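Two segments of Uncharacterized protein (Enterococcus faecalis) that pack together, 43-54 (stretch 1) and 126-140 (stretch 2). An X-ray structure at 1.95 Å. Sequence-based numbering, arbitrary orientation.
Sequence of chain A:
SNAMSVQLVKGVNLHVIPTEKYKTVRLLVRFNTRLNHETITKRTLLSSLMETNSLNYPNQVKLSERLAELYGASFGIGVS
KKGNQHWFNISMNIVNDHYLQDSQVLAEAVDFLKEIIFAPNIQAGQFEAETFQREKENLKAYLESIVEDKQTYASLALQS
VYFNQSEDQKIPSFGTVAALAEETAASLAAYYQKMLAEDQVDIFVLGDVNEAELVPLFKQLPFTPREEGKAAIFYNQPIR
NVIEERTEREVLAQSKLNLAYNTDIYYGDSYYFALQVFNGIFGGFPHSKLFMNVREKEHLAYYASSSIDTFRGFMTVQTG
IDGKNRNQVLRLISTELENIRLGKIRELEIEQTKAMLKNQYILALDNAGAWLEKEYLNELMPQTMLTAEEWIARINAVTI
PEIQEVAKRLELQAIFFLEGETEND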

# COMPACT_ATOMS: atom_id res chain seq x y z
N ARG A 43 9.75 -10.50 -4.74
CA ARG A 43 9.52 -10.02 -3.37
C ARG A 43 8.24 -10.59 -2.79
O ARG A 43 8.19 -11.02 -1.63
N THR A 44 7.17 -10.54 -3.56
CA THR A 44 5.88 -11.11 -3.09
C THR A 44 5.98 -12.58 -2.68
O THR A 44 5.50 -12.97 -1.60
N LEU A 45 6.56 -13.40 -3.55
CA LEU A 45 6.69 -14.83 -3.23
C LEU A 45 7.66 -15.07 -2.06
O LEU A 45 7.42 -15.92 -1.19
N LEU A 46 8.75 -14.32 -2.05
CA LEU A 46 9.70 -14.39 -0.95
C LEU A 46 9.03 -14.13 0.41
O LEU A 46 9.34 -14.77 1.41
N SER A 47 8.13 -13.15 0.46
CA SER A 47 7.45 -12.86 1.71
C SER A 47 6.68 -14.10 2.20
O SER A 47 6.63 -14.36 3.42
N SER A 48 6.10 -14.88 1.28
CA SER A 48 5.44 -16.12 1.71
C SER A 48 6.45 -17.18 2.15
O SER A 48 6.22 -17.89 3.11
N LEU A 49 7.58 -17.26 1.47
CA LEU A 49 8.57 -18.29 1.77
C LEU A 49 9.17 -18.05 3.13
O LEU A 49 9.31 -19.02 3.93
N MSE A 50 9.51 -16.79 3.43
CA MSE A 50 10.22 -16.50 4.68
C MSE A 50 9.31 -16.56 5.90
O MSE A 50 9.78 -16.72 7.03
N GLU A 51 8.00 -16.46 5.66
CA GLU A 51 7.00 -16.49 6.74
C GLU A 51 6.61 -17.92 7.16
O GLU A 51 6.35 -18.16 8.34
N THR A 52 6.54 -18.83 6.19
CA THR A 52 5.93 -20.14 6.40
C THR A 52 6.81 -21.07 7.26
O THR A 52 6.29 -21.82 8.09
N ASN A 53 8.12 -21.00 7.04
CA ASN A 53 9.10 -21.78 7.80
C ASN A 53 10.49 -21.19 7.58
O ASN A 53 10.66 -20.30 6.73
N SER A 54 11.47 -21.66 8.35
CA SER A 54 12.85 -21.23 8.18
C SER A 54 13.76 -22.44 8.35
O SER A 54 13.28 -23.53 8.66
N GLN A 126 19.11 -23.11 -2.94
CA GLN A 126 17.70 -23.12 -3.37
C GLN A 126 16.78 -23.27 -2.17
O GLN A 126 17.10 -24.01 -1.22
N PHE A 127 15.65 -22.56 -2.19
CA PHE A 127 14.63 -22.84 -1.20
C PHE A 127 14.24 -24.32 -1.20
O PHE A 127 14.24 -24.97 -2.23
N GLU A 128 13.94 -24.85 -0.02
CA GLU A 128 13.45 -26.21 0.11
C GLU A 128 12.27 -26.41 -0.87
O GLU A 128 11.38 -25.55 -0.97
N ALA A 129 12.31 -27.52 -1.61
CA ALA A 129 11.43 -27.73 -2.77
C ALA A 129 9.95 -27.89 -2.42
O ALA A 129 9.07 -27.35 -3.10
N GLU A 130 9.66 -28.64 -1.37
CA GLU A 130 8.27 -28.84 -1.01
C GLU A 130 7.68 -27.51 -0.64
O GLU A 130 6.58 -27.15 -1.08
N THR A 131 8.44 -26.76 0.16
CA THR A 131 7.96 -25.48 0.64
C THR A 131 7.80 -24.53 -0.53
O THR A 131 6.80 -23.80 -0.61
N PHE A 132 8.77 -24.54 -1.44
CA PHE A 132 8.73 -23.63 -2.56
C PHE A 132 7.52 -23.88 -3.46
O PHE A 132 6.80 -22.96 -3.85
N GLN A 133 7.31 -25.13 -3.84
CA GLN A 133 6.20 -25.45 -4.73
C GLN A 133 4.84 -25.12 -4.10
O GLN A 133 3.97 -24.55 -4.77
N ARG A 134 4.67 -25.46 -2.82
CA ARG A 134 3.46 -25.12 -2.08
C ARG A 134 3.18 -23.61 -2.10
O ARG A 134 2.05 -23.20 -2.41
N GLU A 135 4.19 -22.80 -1.79
CA GLU A 135 3.99 -21.33 -1.73
C GLU A 135 3.77 -20.70 -3.10
O GLU A 135 3.01 -19.73 -3.24
N LYS A 136 4.44 -21.25 -4.11
CA LYS A 136 4.24 -20.81 -5.49
C LYS A 136 2.77 -21.08 -5.93
O LYS A 136 2.10 -20.19 -6.46
N GLU A 137 2.31 -22.31 -5.71
CA GLU A 137 0.92 -22.69 -5.96
C GLU A 137 -0.06 -21.80 -5.17
O GLU A 137 -1.07 -21.40 -5.74
N ASN A 138 0.24 -21.50 -3.89
CA ASN A 138 -0.60 -20.62 -3.06
C ASN A 138 -0.69 -19.21 -3.63
O ASN A 138 -1.77 -18.63 -3.70
N LEU A 139 0.45 -18.67 -4.07
CA LEU A 139 0.46 -17.34 -4.63
C LEU A 139 -0.28 -17.30 -5.95
O LEU A 139 -1.01 -16.38 -6.22
N LYS A 140 -0.13 -18.32 -6.78
CA LYS A 140 -0.87 -18.37 -8.01
C LYS A 140 -2.38 -18.35 -7.72
O LYS A 140 -3.16 -17.62 -8.40

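Two helices that cross steeply cannot mesh along their whole length, so side-chain conformation near the crossing matters to how the space is filled. Helices 43-52 and 129-140 of this Enterococcus protein illustrate the point, their axes approaching to 9.6 Å at 129°.

Leucine conformation does much of the work. The CA-to-CB bond of L45 points sideways, but chi1 t and chi2 p bring its end into a pocket formed by F132, E135, K136 and L139. There CD2 of L45 lies 3.6 Å from CE1 of F132, itself a t rotamer whose ring comes nearer than its CB direction suggests, and CD1 of L45 lies 3.6 Å from the backbone O of E135. L139, t and p, points toward the partner helix and places CD1 3.7 Å from CG2 of T44. L49 adopts the other common leucine pair, m and t. Its CD1 sits over one face of the F127 ring, 3.9 Å from the centroid, and at the edge of F132, while its CD2 reaches CB of E135 at 3.7 Å. L46, again t and p, brings CD1 to 3.5 Å from CZ of F127.

The reciprocal knob is acidic. E135, with chi1 and chi2 both m, settles among L45, S48, L49 and T52; its carboxylate is served at OE2 by a salt bridge from R134 NH2 (2.8 Å) and at OE1 by a water that also donates to its backbone O and accepts from S48 OG.

At the polar end, R134 starts sideways with chi1 and chi2 both t, then bends at chi3 (p), and this turn brings its guanidinium to T52, where NH2 donates to T52 OG1 at 3.2 Å. N53, chi1 p, directs ND2 to OG1 of T131 at 2.9 Å; that hydroxyl in turn donates to E128 OE1, joining the contact to the helix cap. A second water accepts from N53 ND2 and lies beside T52 OG1.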

# COMPACT_ATOMS: atom_id res chain seq x y z
CB ARG A 43 9.51 -8.49 -3.33
CG ARG A 43 10.90 -7.92 -3.59
CD ARG A 43 10.91 -6.43 -3.88
NE ARG A 43 10.69 -5.55 -2.71
CZ ARG A 43 11.61 -5.23 -1.80
NH1 ARG A 43 12.82 -5.80 -1.83
NH2 ARG A 43 11.31 -4.38 -0.81
CB THR A 44 4.77 -10.91 -4.14
OG1 THR A 44 4.70 -9.53 -4.45
CG2 THR A 44 3.38 -11.41 -3.67
CB LEU A 45 7.17 -15.63 -4.46
CG LEU A 45 7.39 -17.16 -4.30
CD1 LEU A 45 6.07 -17.84 -3.74
CD2 LEU A 45 7.74 -17.75 -5.66
CB LEU A 46 10.84 -13.40 -1.18
CG LEU A 46 11.96 -13.50 -0.14
CD1 LEU A 46 12.67 -14.90 -0.14
CD2 LEU A 46 12.97 -12.38 -0.41
CB SER A 47 6.54 -11.62 1.59
OG SER A 47 5.34 -11.91 0.89
CB SER A 48 4.60 -16.72 0.59
OG SER A 48 3.40 -15.99 0.47
CB LEU A 49 9.66 -18.35 0.69
CG LEU A 49 9.22 -18.78 -0.72
CD1 LEU A 49 10.30 -18.49 -1.77
CD2 LEU A 49 8.87 -20.29 -0.78
CB MSE A 50 10.94 -15.17 4.57
CG MSE A 50 12.06 -15.25 3.51
SE MSE A 50 12.96 -13.54 3.40
CE MSE A 50 13.52 -13.33 5.26
CB GLU A 51 5.74 -15.76 6.24
CG GLU A 51 4.61 -15.67 7.21
CD GLU A 51 3.38 -15.01 6.57
OE1 GLU A 51 2.79 -15.63 5.67
OE2 GLU A 51 3.04 -13.87 6.94
CB THR A 52 5.54 -20.79 5.07
OG1 THR A 52 4.87 -22.03 5.30
CG2 THR A 52 6.76 -21.03 4.17
CB ASN A 53 9.02 -23.30 7.50
CG ASN A 53 9.33 -23.66 6.05
OD1 ASN A 53 10.31 -23.19 5.49
ND2 ASN A 53 8.48 -24.54 5.44
CB SER A 54 13.20 -20.10 9.17
OG SER A 54 13.30 -20.60 10.50
CB GLN A 126 17.43 -24.26 -4.36
CG GLN A 126 18.27 -24.19 -5.65
CD GLN A 126 17.90 -25.27 -6.64
OE1 GLN A 126 16.80 -25.82 -6.59
NE2 GLN A 126 18.83 -25.59 -7.56
CB PHE A 127 13.41 -21.95 -1.37
CG PHE A 127 13.57 -20.61 -0.72
CD1 PHE A 127 13.19 -20.42 0.60
CD2 PHE A 127 14.11 -19.55 -1.44
CE1 PHE A 127 13.35 -19.18 1.22
CE2 PHE A 127 14.26 -18.28 -0.84
CZ PHE A 127 13.90 -18.10 0.50
CB GLU A 128 13.03 -26.42 1.56
CG GLU A 128 12.86 -27.84 1.96
CD GLU A 128 11.49 -28.36 1.61
OE1 GLU A 128 10.49 -27.64 1.85
OE2 GLU A 128 11.42 -29.49 1.10
CB ALA A 129 11.91 -28.94 -3.58
CB GLU A 130 8.11 -29.81 0.15
CG GLU A 130 6.65 -30.25 0.35
CD GLU A 130 6.15 -30.09 1.79
OE1 GLU A 130 6.55 -30.92 2.66
OE2 GLU A 130 5.33 -29.14 2.05
CB THR A 131 8.94 -24.83 1.67
OG1 THR A 131 9.03 -25.64 2.86
CG2 THR A 131 8.48 -23.43 2.03
CB PHE A 132 10.00 -23.72 -3.44
CG PHE A 132 9.94 -22.78 -4.59
CD1 PHE A 132 10.20 -21.43 -4.38
CD2 PHE A 132 9.47 -23.22 -5.85
CE1 PHE A 132 10.08 -20.52 -5.42
CE2 PHE A 132 9.34 -22.31 -6.91
CZ PHE A 132 9.64 -20.96 -6.68
CB GLN A 133 6.30 -26.91 -5.11
CG GLN A 133 5.08 -27.56 -5.77
CD GLN A 133 4.98 -28.99 -5.30
OE1 GLN A 133 4.64 -29.24 -4.12
NE2 GLN A 133 5.33 -29.94 -6.17
CB ARG A 134 3.54 -25.60 -0.63
CG ARG A 134 2.37 -25.10 0.26
CD ARG A 134 2.23 -25.88 1.58
NE ARG A 134 3.53 -26.28 2.17
CZ ARG A 134 4.33 -25.48 2.88
NH1 ARG A 134 5.48 -25.97 3.36
NH2 ARG A 134 4.01 -24.21 3.13
CB GLU A 135 5.16 -20.62 -1.02
CG GLU A 135 5.26 -20.91 0.50
CD GLU A 135 3.91 -20.82 1.19
OE1 GLU A 135 3.14 -19.89 0.90
OE2 GLU A 135 3.60 -21.70 2.02
CB LYS A 136 5.22 -21.51 -6.43
CG LYS A 136 5.13 -21.00 -7.89
CD LYS A 136 6.22 -21.59 -8.80
CE LYS A 136 6.04 -21.11 -10.24
NZ LYS A 136 7.15 -21.64 -11.15
CB GLU A 137 0.70 -24.16 -5.58
CG GLU A 137 1.35 -25.16 -6.53
CD GLU A 137 1.30 -26.61 -6.03
OE1 GLU A 137 0.87 -26.88 -4.88
OE2 GLU A 137 1.73 -27.50 -6.80
CB ASN A 138 -0.12 -20.50 -1.60
CG ASN A 138 -0.35 -21.78 -0.80
OD1 ASN A 138 -0.98 -22.71 -1.29
ND2 ASN A 138 0.19 -21.83 0.41
CB LEU A 139 1.89 -16.76 -4.73
CG LEU A 139 1.96 -15.34 -5.31
CD1 LEU A 139 1.21 -14.31 -4.44
CD2 LEU A 139 3.41 -14.87 -5.54
CB LYS A 140 -0.45 -19.59 -8.81
CG LYS A 140 -1.11 -19.69 -10.17
CD LYS A 140 -0.72 -20.99 -10.87
CE LYS A 140 -1.11 -20.90 -12.34
NZ LYS A 140 -1.55 -22.21 -12.83
O HOH W 1 2.45 -17.81 -1.29
O HOH W 2 6.10 -24.81 6.20